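Local coordinates for phosphate ABC transporter, phosphate-binding protein (Clostridium perfringens, PDB 4Q8R), which binds phosphate with high affinity and probably delivers it to an ABC-type transporter for uptake into the cell, at residues 131-134 against 135-139; 195-199 against 200-204; 227-231 against 232-236. All blocks are in the same frame, centred on the assembly; numbering follows the deposited sequence.

How the interactions relate
The three contacts are local ones, strung in series along the chain, and strand 71-86 touches each of them. Interaction 1 lies on helix 130-139, whose first turn grips the bound phosphate. Interaction 2 closes the end of helix 194-198, its centre 16 Å from that of interaction 1; I138 CD1 of the first lies 4.0 Å from V204 CA of the second, though I138 is modelled in two conformers. Interaction 3, at the break between helices 219-229 and 231-239, stands across the chain's centre from interaction 1, their nearest atoms about 17 Å apart. About 10 Å separates the nearest atoms of interactions 2 and 3. The zinc site of interaction 3 is thus remote from the phosphate of interaction 1.

Interaction 1: 131-134 against 135-139; sequences TRDA and FQEIV. With PO4 (phosphate ion), chain B.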
ATOM      1  N   THR A 131      -2.645  -1.960   3.393  1.00 22.09           N
ATOM      2  CA  THR A 131      -1.299  -2.539   3.429  1.00 20.22           C
ATOM      3  C   THR A 131      -1.161  -3.468   4.629  1.00 20.15           C
ATOM      4  O   THR A 131      -0.661  -4.581   4.509  1.00 21.68           O
ATOM      5  CB  THR A 131      -0.247  -1.442   3.422  1.00 18.78           C
ATOM      6  OG1 THR A 131      -0.604  -0.454   2.439  1.00 20.58           O
ATOM      7  CG2 THR A 131       1.175  -2.013   3.222  1.00 21.58           C
ATOM      8  N   ARG A 132      -1.663  -3.016   5.795  1.00 20.34           N
ATOM      9  CA  ARG A 132      -1.598  -3.869   6.989  1.00 20.31           C
ATOM     10  C   ARG A 132      -2.377  -5.189   6.761  1.00 19.42           C
ATOM     11  O   ARG A 132      -1.910  -6.288   7.061  1.00 20.64           O
ATOM     12  CB  ARG A 132      -2.147  -3.144   8.189  1.00 16.78           C
ATOM     13  CG  ARG A 132      -2.248  -4.004   9.457  1.00 17.58           C
ATOM     14  CD  ARG A 132      -2.399  -3.143  10.663  1.00 20.75           C
ATOM     15  NE  ARG A 132      -2.670  -3.991  11.855  1.00 25.36           N
ATOM     16  CZ  ARG A 132      -2.881  -3.543  13.081  1.00 25.46           C
ATOM     17  NH1 ARG A 132      -2.850  -2.260  13.338  1.00 23.90           N
ATOM     18  NH2 ARG A 132      -3.218  -4.390  14.040  1.00 33.37           N
ATOM     19  N   ASP A 133      -3.589  -5.084   6.196  1.00 20.61           N
ATOM     20  CA  ASP A 133      -4.394  -6.248   5.935  1.00 21.29           C
ATOM     21  C   ASP A 133      -3.687  -7.274   5.033  1.00 21.64           C
ATOM     22  O   ASP A 133      -3.603  -8.472   5.312  1.00 22.42           O
ATOM     23  CB  ASP A 133      -5.718  -5.824   5.342  1.00 23.87           C
ATOM     24  CG  ASP A 133      -6.602  -7.001   4.980  1.00 33.21           C
ATOM     25  OD1 ASP A 133      -6.536  -7.564   3.868  1.00 39.45           O
ATOM     26  OD2 ASP A 133      -7.397  -7.347   5.830  1.00 46.25           O
ATOM     27  N   ALA A 134      -3.192  -6.780   3.883  1.00 22.96           N
ATOM     28  CA  ALA A 134      -2.508  -7.646   2.950  1.00 21.72           C
ATOM     29  C   ALA A 134      -1.215  -8.208   3.489  1.00 20.49           C
ATOM     30  O   ALA A 134      -0.940  -9.386   3.341  1.00 23.19           O
ATOM     31  CB  ALA A 134      -2.183  -6.866   1.671  1.00 23.73           C
ATOM     32  N   PHE A 135      -0.459  -7.375   4.174  1.00 21.34           N
ATOM     33  CA  PHE A 135       0.777  -7.829   4.796  1.00 21.43           C
ATOM     34  C   PHE A 135       0.543  -8.941   5.784  1.00 21.29           C
ATOM     35  O   PHE A 135       1.206  -9.990   5.760  1.00 21.68           O
ATOM     36  CB  PHE A 135       1.421  -6.631   5.539  1.00 21.88           C
ATOM     37  CG  PHE A 135       2.687  -6.962   6.278  1.00 22.02           C
ATOM     38  CD1 PHE A 135       3.916  -6.997   5.582  1.00 23.02           C
ATOM     39  CD2 PHE A 135       2.701  -7.165   7.630  1.00 21.74           C
ATOM     40  CE1 PHE A 135       5.100  -7.296   6.205  1.00 22.38           C
ATOM     41  CE2 PHE A 135       3.908  -7.460   8.295  1.00 25.43           C
ATOM     42  CZ  PHE A 135       5.112  -7.520   7.595  1.00 27.27           C
ATOM     43  N   GLN A 136      -0.444  -8.752   6.656  1.00 21.96           N
ATOM     44  CA  GLN A 136      -0.721  -9.781   7.659  1.00 22.95           C
ATOM     45  C   GLN A 136      -1.202 -11.089   7.094  1.00 21.97           C
ATOM     46  O   GLN A 136      -0.783 -12.168   7.499  1.00 22.23           O
ATOM     47  CB  GLN A 136      -1.703  -9.243   8.716  1.00 21.22           C
ATOM     48  CG  GLN A 136      -1.089  -8.135   9.524  1.00 23.36           C
ATOM     49  CD  GLN A 136      -1.979  -7.489  10.552  1.00 27.88           C
ATOM     50  OE1 GLN A 136      -1.514  -6.712  11.382  1.00 26.48           O
ATOM     51  NE2 GLN A 136      -3.292  -7.671  10.406  1.00 29.03           N
ATOM     52  N   GLU A 137      -2.010 -11.000   6.042  1.00 22.97           N
ATOM     53  CA  GLU A 137      -2.509 -12.150   5.313  0.53 26.57           C
ATOM     54  C   GLU A 137      -1.394 -12.941   4.664  1.00 24.64           C
ATOM     55  O   GLU A 137      -1.347 -14.149   4.740  1.00 25.67           O
ATOM     56  CB  GLU A 137      -3.548 -11.704   4.239  0.53 29.29           C
ATOM     57  CG  GLU A 137      -4.231 -12.895   3.586  0.53 29.26           C
ATOM     58  CD  GLU A 137      -5.462 -12.560   2.752  0.53 36.25           C
ATOM     59  OE1 GLU A 137      -5.755 -13.338   1.825  0.53 49.20           O
ATOM     60  OE2 GLU A 137      -6.138 -11.549   3.032  0.53 43.91           O
ATOM     61  N   ILE A 138      -0.475 -12.243   4.014  1.00 25.04           N
ATOM     62  CA  ILE A 138       0.588 -12.922   3.280  0.89 24.43           C
ATOM     63  C   ILE A 138       1.673 -13.494   4.200  1.00 24.05           C
ATOM     64  O   ILE A 138       2.085 -14.657   4.043  1.00 25.82           O
ATOM     65  CB  ILE A 138       1.224 -12.013   2.239  0.89 26.60           C
ATOM     66  CG1 ILE A 138       0.156 -11.728   1.178  0.89 32.69           C
ATOM     67  CG2 ILE A 138       2.479 -12.671   1.636  0.89 25.87           C
ATOM     68  CD1 ILE A 138       0.475 -10.636   0.197  0.89 33.74           C
ATOM     69  N   VAL A 139       2.094 -12.673   5.175  1.00 25.18           N
ATOM     70  CA  VAL A 139       3.092 -13.090   6.202  1.00 24.01           C
ATOM     71  C   VAL A 139       2.517 -14.197   7.067  1.00 26.42           C
ATOM     72  O   VAL A 139       3.229 -15.128   7.435  1.00 26.60           O
ATOM     73  CB  VAL A 139       3.583 -11.876   6.997  1.00 23.27           C
ATOM     74  CG1 VAL A 139       4.492 -12.278   8.177  1.00 24.42           C
ATOM     75  CG2 VAL A 139       4.307 -10.912   6.035  1.00 25.14           C
TER
HETATM   76  P   PO4 B 301      -3.330   2.010   2.894  1.00 18.74           P
HETATM   77  O1  PO4 B 301      -4.795   1.556   2.989  1.00 19.76           O
HETATM   78  O2  PO4 B 301      -3.166   3.441   3.360  1.00 18.95           O
HETATM   79  O3  PO4 B 301      -2.423   1.013   3.602  1.00 17.99           O
HETATM   80  O4  PO4 B 301      -2.923   1.916   1.385  1.00 19.61           O
HETATM   81  O   HOH W   1      -5.024  -9.123   7.919  1.00 51.05           O
HETATM   82  O   HOH W   2      -5.492  -8.888   1.266  1.00 56.39           O
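Q136 folds back over the preceding turn of helix 130-139 to meet R132. Its CB sits near the R132 carbonyl, and CG comes closer still, 3.2 Å from R132 O, which already accepts the helical bond from Q136 N. CG stands anti to the carbonyl carbon (chi1 -66°), and from there the chain runs extended, bringing CD to 3.7 Å from R132 CG. At the tip OE1 takes the N-H of R132 NE at 3.0 Å. That bond is bent, 144° at the hydrogen, and the donor lies above the amide's carbonyl plane, not on a lone pair. The amide and guanidinium planes are turned 73° apart, with Q136 CD at the guanidinium edge. The other branch, NE2, makes a weak bond to a water held by D133 O. R132, itself extended, spends NH1 on the carbonyl of R125, so the arginine is held at two points.

One residue further on, D133 and E137 point the same way, D133 OD1 4.1 Å from E137 OE2. A water donates to both carboxylates, but E137 has two conformers and this bridge is provisional. F135 faces the core, stacked on Y172 and set edge-to-face with Y103. At the helix start T131 binds phosphate O3 twice, OG1 at 2.6 Å and N at 3.0 Å. This helix belongs to the unit strand 121-125, helix 130-139, strand 151-153. Backbone N-H and hydroxyl donors, T131 with S129, S11 and S13 among them, grip the anion; R206 bonds T131 OG1, and the helix's amino end probably adds favourable polarisation.

Interaction 2: 195-199 against 200-204; sequences ENVLN and KSYKV
N199 OD1 takes two donors from S201: the hydroxyl OG at 2.6 Å and the backbone N at 3.0 Å. The N-H comes in the plane of the amide carbonyl, while the hydroxyl is tilted 20° from it. Both groups are folded back for this: CG of N199 and OG of S201 each sit between their own backbone N and carbonyl carbon (chi1 61° in both). The other end of the N199 amide is used as well, ND2 giving its hydrogen to N196 OD1 at 3.2 Å, within the amide plane and on a lone pair of the acceptor. N196 ND2 in turn is satisfied by the carbonyl of E191, so the two amides form a chain of bonds along the helix end.

The pairing of N199 OD1 with S201 N is an Asx turn, placed where helix 194-198 of this binding-protein fold gives way to the loop leading to strand 205-213. K200 leaves the helix with positive phi, its N bonded to V197 O at 3.0 Å from well above the carbonyl plane. The carbonyl of N196 accepts Y202 N at 2.9 Å in a nearly straight bond (170°), the donor standing well out of the carbonyl plane. Beside this polar cluster, S201 OG rests 3.3 Å from N196 CB, and the Y202 ring meets V197 obliquely, CD2 4.0 Å from CG2. F175 sets its ring edge-to-face with that of Y202, whose phenol OH bonds to the backbone O of I81.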
ATOM      1  N   GLU A 195       9.315  -5.774 -11.291  1.00 46.61           N
ATOM      2  CA  GLU A 195       9.606  -6.960 -12.118  1.00 43.98           C
ATOM      3  C   GLU A 195       9.355  -8.288 -11.391  1.00 41.85           C
ATOM      4  O   GLU A 195       8.729  -9.220 -11.945  1.00 44.93           O
ATOM      5  CB  GLU A 195      11.017  -6.891 -12.769  1.00 44.97           C
ATOM      6  CG  GLU A 195      11.320  -8.092 -13.636  1.00 51.06           C
ATOM      7  CD  GLU A 195      12.655  -7.985 -14.421  1.00 75.31           C
ATOM      8  OE1 GLU A 195      13.583  -7.258 -13.970  1.00 85.88           O
ATOM      9  OE2 GLU A 195      12.796  -8.647 -15.486  1.00 96.80           O
ATOM     10  N   ASN A 196       9.775  -8.360 -10.132  1.00 40.17           N
ATOM     11  CA  ASN A 196       9.645  -9.606  -9.393  1.00 43.81           C
ATOM     12  C   ASN A 196       8.228  -9.816  -8.824  1.00 39.14           C
ATOM     13  O   ASN A 196       7.827 -10.929  -8.533  1.00 39.53           O
ATOM     14  CB  ASN A 196      10.730  -9.706  -8.313  1.00 37.82           C
ATOM     15  CG  ASN A 196      12.094  -9.883  -8.898  1.00 41.78           C
ATOM     16  OD1 ASN A 196      12.233 -10.436 -10.000  1.00 46.06           O
ATOM     17  ND2 ASN A 196      13.114  -9.431  -8.179  1.00 38.76           N
ATOM     18  N   VAL A 197       7.450  -8.742  -8.717  1.00 38.97           N
ATOM     19  CA  VAL A 197       6.025  -8.905  -8.418  1.00 41.18           C
ATOM     20  C   VAL A 197       5.372  -9.456  -9.662  1.00 40.00           C
ATOM     21  O   VAL A 197       4.619 -10.426  -9.588  1.00 42.42           O
ATOM     22  CB  VAL A 197       5.374  -7.579  -8.040  1.00 37.45           C
ATOM     23  CG1 VAL A 197       3.864  -7.721  -7.972  1.00 36.76           C
ATOM     24  CG2 VAL A 197       5.976  -7.035  -6.726  1.00 39.45           C
ATOM     25  N   LEU A 198       5.721  -8.863 -10.816  1.00 40.33           N
ATOM     26  CA  LEU A 198       5.172  -9.293 -12.065  1.00 42.57           C
ATOM     27  C   LEU A 198       5.474 -10.757 -12.326  1.00 47.31           C
ATOM     28  O   LEU A 198       4.559 -11.530 -12.618  1.00 53.35           O
ATOM     29  CB  LEU A 198       5.658  -8.368 -13.205  1.00 45.67           C
ATOM     30  CG  LEU A 198       5.006  -8.537 -14.568  1.00 49.90           C
ATOM     31  CD1 LEU A 198       3.487  -8.571 -14.464  1.00 56.74           C
ATOM     32  CD2 LEU A 198       5.457  -7.377 -15.458  1.00 55.92           C
ATOM     33  N   ASN A 199       6.716 -11.189 -12.173  1.00 49.40           N
ATOM     34  CA  ASN A 199       6.991 -12.611 -12.417  1.00 47.34           C
ATOM     35  C   ASN A 199       6.627 -13.563 -11.261  1.00 49.60           C
ATOM     36  O   ASN A 199       6.938 -14.723 -11.319  1.00 50.67           O
ATOM     37  CB  ASN A 199       8.454 -12.845 -12.879  1.00 49.92           C
ATOM     38  CG  ASN A 199       9.456 -12.408 -11.841  1.00 47.59           C
ATOM     39  OD1 ASN A 199       9.240 -12.591 -10.636  1.00 50.50           O
ATOM     40  ND2 ASN A 199      10.551 -11.828 -12.286  1.00 50.87           N
ATOM     41  N   LYS A 200       6.012 -13.050 -10.200  1.00 46.98           N
ATOM     42  CA  LYS A 200       5.473 -13.832  -9.078  1.00 46.53           C
ATOM     43  C   LYS A 200       6.529 -14.355  -8.136  1.00 48.04           C
ATOM     44  O   LYS A 200       6.191 -15.095  -7.175  1.00 50.12           O
ATOM     45  CB  LYS A 200       4.486 -14.920  -9.528  1.00 54.45           C
ATOM     46  CG  LYS A 200       3.218 -14.285 -10.128  1.00 58.33           C
ATOM     47  CD  LYS A 200       2.053 -15.257 -10.292  1.00 74.65           C
ATOM     48  CE  LYS A 200       0.732 -14.505 -10.446  1.00 80.27           C
ATOM     49  NZ  LYS A 200      -0.350 -15.351 -11.020  1.00 92.14           N
ATOM     50  N   SER A 201       7.796 -13.984  -8.346  1.00 43.34           N
ATOM     51  CA  SER A 201       8.890 -14.442  -7.411  1.00 41.88           C
ATOM     52  C   SER A 201       8.879 -13.627  -6.090  1.00 37.95           C
ATOM     53  O   SER A 201       9.229 -14.166  -5.045  1.00 36.05           O
ATOM     54  CB  SER A 201      10.276 -14.379  -8.073  1.00 41.55           C
ATOM     55  OG  SER A 201      10.596 -13.049  -8.448  1.00 41.79           O
ATOM     56  N   TYR A 202       8.457 -12.369  -6.139  1.00 35.66           N
ATOM     57  CA  TYR A 202       8.310 -11.545  -4.935  1.00 33.02           C
ATOM     58  C   TYR A 202       6.887 -11.691  -4.419  1.00 34.55           C
ATOM     59  O   TYR A 202       5.959 -11.318  -5.100  1.00 37.63           O
ATOM     60  CB  TYR A 202       8.631 -10.037  -5.218  1.00 33.59           C
ATOM     61  CG  TYR A 202       8.701  -9.235  -3.905  1.00 31.13           C
ATOM     62  CD1 TYR A 202       9.862  -9.164  -3.160  1.00 29.10           C
ATOM     63  CD2 TYR A 202       7.550  -8.584  -3.395  1.00 26.58           C
ATOM     64  CE1 TYR A 202       9.884  -8.486  -1.955  1.00 28.79           C
ATOM     65  CE2 TYR A 202       7.583  -7.844  -2.215  1.00 28.24           C
ATOM     66  CZ  TYR A 202       8.759  -7.802  -1.495  1.00 25.11           C
ATOM     67  OH  TYR A 202       8.809  -7.101  -0.317  1.00 25.66           O
ATOM     68  N   LYS A 203       6.721 -12.196  -3.183  1.00 31.48           N
ATOM     69  CA  LYS A 203       5.497 -12.773  -2.757  1.00 35.89           C
ATOM     70  C   LYS A 203       4.557 -11.789  -2.084  1.00 33.03           C
ATOM     71  O   LYS A 203       3.382 -12.106  -1.874  1.00 39.00           O
ATOM     72  CB  LYS A 203       5.824 -13.952  -1.791  1.00 39.85           C
ATOM     73  CG  LYS A 203       6.439 -15.208  -2.437  1.00 45.77           C
ATOM     74  CD  LYS A 203       5.596 -15.726  -3.608  1.00 62.16           C
ATOM     75  CE  LYS A 203       6.271 -16.895  -4.304  1.00 63.98           C
ATOM     76  NZ  LYS A 203       5.739 -17.096  -5.676  1.00 68.46           N
ATOM     77  N   VAL A 204       5.031 -10.606  -1.726  1.00 29.13           N
ATOM     78  CA  VAL A 204       4.197  -9.703  -0.959  1.00 29.32           C
ATOM     79  C   VAL A 204       3.664  -8.604  -1.883  1.00 27.81           C
ATOM     80  O   VAL A 204       4.352  -7.619  -2.214  1.00 28.24           O
ATOM     81  CB  VAL A 204       4.920  -9.093   0.254  1.00 27.10           C
ATOM     82  CG1 VAL A 204       3.878  -8.646   1.297  1.00 30.76           C
ATOM     83  CG2 VAL A 204       5.877 -10.090   0.936  1.00 30.96           C
TER

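Interaction 3: 227-231 against 232-236; sequences FILSE and EGQDI. With ZN (zinc ion), chain D.
F227 and E232 meet at the start of the contact: OE2 of E232 lies in the plane of the F227 ring, at its edge, 3.7 Å from CZ. Ring and carboxylate planes are 75° apart, and I236 CD1 approaches the same ring obliquely. The F227 carbonyl accepts from both N and OG of S230, and CA of G233 presses against it at 3.3 Å. The glycine has no side chain, so its CA can sit close to the last turn of helix 219-229.

I228 offers its carbonyl to Q234 NE2 at 2.9 Å; the bond is straight (173°), the acceptor lies in the amide plane, and the donor stands above the carbonyl plane. The Q234 chain, bent at chi2, curls back to make it; NE2 also reaches the carbonyl of I76. L229 rests CD2 beside that same amide end. S230 is the N-cap of helix 231-239. Its OG accepts G233 N at 3.2 Å and donates to F227 O at 2.6 Å, so one hydroxyl ties the two helices.

E231, in the first turn, faces D235 one turn on. OE2 of E231 and OD2 of D235 each hold the zinc ion at 2.0 Å, which brings two carboxylates together, turned 74° apart. D235 OD1 is salt-bridged to K244. E231 is modelled in two conformers, and both ligands touch a crystal neighbour, consistent with a site of crystal packing. The arrangement is a serine-capped helix start bearing an i, i+4 carboxylate pair that clasps a metal.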
ATOM      1  N   PHE A 227      -9.271   6.889 -18.077  1.00 37.87           N
ATOM      2  CA  PHE A 227      -7.955   7.459 -18.335  1.00 38.39           C
ATOM      3  C   PHE A 227      -6.861   6.690 -17.601  1.00 33.13           C
ATOM      4  O   PHE A 227      -5.803   6.447 -18.115  1.00 35.52           O
ATOM      5  CB  PHE A 227      -7.895   8.888 -17.912  1.00 36.49           C
ATOM      6  CG  PHE A 227      -6.532   9.455 -17.994  1.00 34.56           C
ATOM      7  CD1 PHE A 227      -6.014   9.829 -19.225  1.00 39.59           C
ATOM      8  CD2 PHE A 227      -5.730   9.594 -16.852  1.00 38.30           C
ATOM      9  CE1 PHE A 227      -4.743  10.374 -19.302  1.00 39.07           C
ATOM     10  CE2 PHE A 227      -4.453  10.115 -16.932  1.00 34.79           C
ATOM     11  CZ  PHE A 227      -3.950  10.508 -18.152  1.00 35.72           C
ATOM     12  N   ILE A 228      -7.121   6.336 -16.348  1.00 33.44           N
ATOM     13  CA  ILE A 228      -6.132   5.577 -15.560  1.00 31.16           C
ATOM     14  C   ILE A 228      -5.823   4.229 -16.210  1.00 32.26           C
ATOM     15  O   ILE A 228      -4.684   3.741 -16.191  1.00 35.72           O
ATOM     16  CB  ILE A 228      -6.614   5.369 -14.114  1.00 27.31           C
ATOM     17  CG1 ILE A 228      -6.722   6.689 -13.387  1.00 28.77           C
ATOM     18  CG2 ILE A 228      -5.669   4.395 -13.364  1.00 31.29           C
ATOM     19  CD1 ILE A 228      -7.427   6.508 -12.013  1.00 28.82           C
ATOM     20  N   LEU A 229      -6.834   3.645 -16.856  1.00 34.78           N
ATOM     21  CA  LEU A 229      -6.685   2.348 -17.500  1.00 33.33           C
ATOM     22  C   LEU A 229      -6.100   2.419 -18.904  1.00 37.67           C
ATOM     23  O   LEU A 229      -5.748   1.375 -19.498  1.00 41.31           O
ATOM     24  CB  LEU A 229      -7.983   1.589 -17.582  1.00 40.26           C
ATOM     25  CG  LEU A 229      -8.613   1.220 -16.242  1.00 38.44           C
ATOM     26  CD1 LEU A 229      -9.990   0.646 -16.455  1.00 46.09           C
ATOM     27  CD2 LEU A 229      -7.694   0.266 -15.479  1.00 39.62           C
ATOM     28  N   SER A 230      -6.021   3.643 -19.424  1.00 41.00           N
ATOM     29  CA  SER A 230      -5.480   3.901 -20.746  1.00 41.80           C
ATOM     30  C   SER A 230      -3.995   3.673 -20.779  1.00 39.45           C
ATOM     31  O   SER A 230      -3.315   3.460 -19.704  1.00 45.99           O
ATOM     32  CB  SER A 230      -5.820   5.321 -21.208  1.00 44.84           C
ATOM     33  OG  SER A 230      -5.029   6.326 -20.589  1.00 43.75           O
ATOM     34  N   GLU A 231      -3.456   3.715 -22.006  1.00 49.70           N
ATOM     35  CA  GLU A 231      -2.056   3.453 -22.179  0.72 46.41           C
ATOM     36  C   GLU A 231      -1.252   4.525 -21.363  1.00 44.23           C
ATOM     37  O   GLU A 231      -0.286   4.185 -20.632  1.00 45.69           O
ATOM     38  CB  GLU A 231      -1.729   3.334 -23.703  0.72 41.61           C
ATOM     39  CG  GLU A 231      -0.445   2.586 -24.007  0.72 40.46           C
ATOM     40  CD  GLU A 231       0.760   3.407 -23.653  0.72 41.76           C
ATOM     41  OE1 GLU A 231       0.573   4.659 -23.723  0.72 37.40           O
ATOM     42  OE2 GLU A 231       1.838   2.798 -23.298  0.72 42.59           O
ATOM     43  N   GLU A 232      -1.653   5.779 -21.498  1.00 47.72           N
ATOM     44  CA  GLU A 232      -0.990   6.833 -20.785  1.00 41.02           C
ATOM     45  C   GLU A 232      -1.180   6.672 -19.254  1.00 37.60           C
ATOM     46  O   GLU A 232      -0.227   6.871 -18.434  1.00 38.33           O
ATOM     47  CB  GLU A 232      -1.530   8.191 -21.212  1.00 44.78           C
ATOM     48  CG  GLU A 232      -0.785   9.314 -20.497  1.00 48.72           C
ATOM     49  CD  GLU A 232      -1.218  10.743 -20.831  1.00 50.06           C
ATOM     50  OE1 GLU A 232      -1.824  10.983 -21.903  1.00 56.43           O
ATOM     51  OE2 GLU A 232      -0.909  11.650 -20.001  1.00 55.42           O
ATOM     52  N   GLY A 233      -2.394   6.337 -18.818  1.00 36.29           N
ATOM     53  CA  GLY A 233      -2.635   6.193 -17.381  1.00 32.14           C
ATOM     54  C   GLY A 233      -1.816   5.042 -16.789  1.00 36.19           C
ATOM     55  O   GLY A 233      -1.318   5.111 -15.652  1.00 33.29           O
ATOM     56  N   GLN A 234      -1.656   3.964 -17.549  1.00 37.50           N
ATOM     57  CA  GLN A 234      -0.839   2.839 -17.106  1.00 36.01           C
ATOM     58  C   GLN A 234       0.684   3.103 -17.124  1.00 39.89           C
ATOM     59  O   GLN A 234       1.431   2.504 -16.354  1.00 37.58           O
ATOM     60  CB  GLN A 234      -1.223   1.569 -17.833  1.00 36.32           C
ATOM     61  CG  GLN A 234      -2.634   1.123 -17.584  1.00 36.66           C
ATOM     62  CD  GLN A 234      -2.803   0.483 -16.177  1.00 35.87           C
ATOM     63  OE1 GLN A 234      -2.203  -0.583 -15.871  1.00 36.29           O
ATOM     64  NE2 GLN A 234      -3.567   1.173 -15.314  1.00 35.65           N
ATOM     65  N   ASP A 235       1.145   3.991 -17.999  1.00 37.54           N
ATOM     66  CA  ASP A 235       2.536   4.456 -17.914  1.00 34.41           C
ATOM     67  C   ASP A 235       2.795   5.258 -16.652  1.00 39.13           C
ATOM     68  O   ASP A 235       3.894   5.180 -16.087  1.00 37.86           O
ATOM     69  CB  ASP A 235       2.931   5.362 -19.110  1.00 34.39           C
ATOM     70  CG  ASP A 235       3.087   4.599 -20.413  1.00 38.89           C
ATOM     71  OD1 ASP A 235       3.288   3.375 -20.380  1.00 43.75           O
ATOM     72  OD2 ASP A 235       2.978   5.299 -21.483  1.00 38.10           O
ATOM     73  N   ILE A 236       1.782   6.016 -16.192  1.00 34.62           N
ATOM     74  CA  ILE A 236       1.910   6.765 -14.940  1.00 31.50           C
ATOM     75  C   ILE A 236       1.988   5.765 -13.753  1.00 33.96           C
ATOM     76  O   ILE A 236       2.790   5.959 -12.878  1.00 33.46           O
ATOM     77  CB  ILE A 236       0.714   7.756 -14.766  1.00 29.70           C
ATOM     78  CG1 ILE A 236       0.874   8.930 -15.761  1.00 34.34           C
ATOM     79  CG2 ILE A 236       0.595   8.281 -13.366  1.00 32.36           C
ATOM     80  CD1 ILE A 236      -0.385   9.717 -16.083  1.00 33.89           C
TER
HETATM   81 ZN    ZN D 303       3.413   4.017 -23.010  0.50 46.33          ZN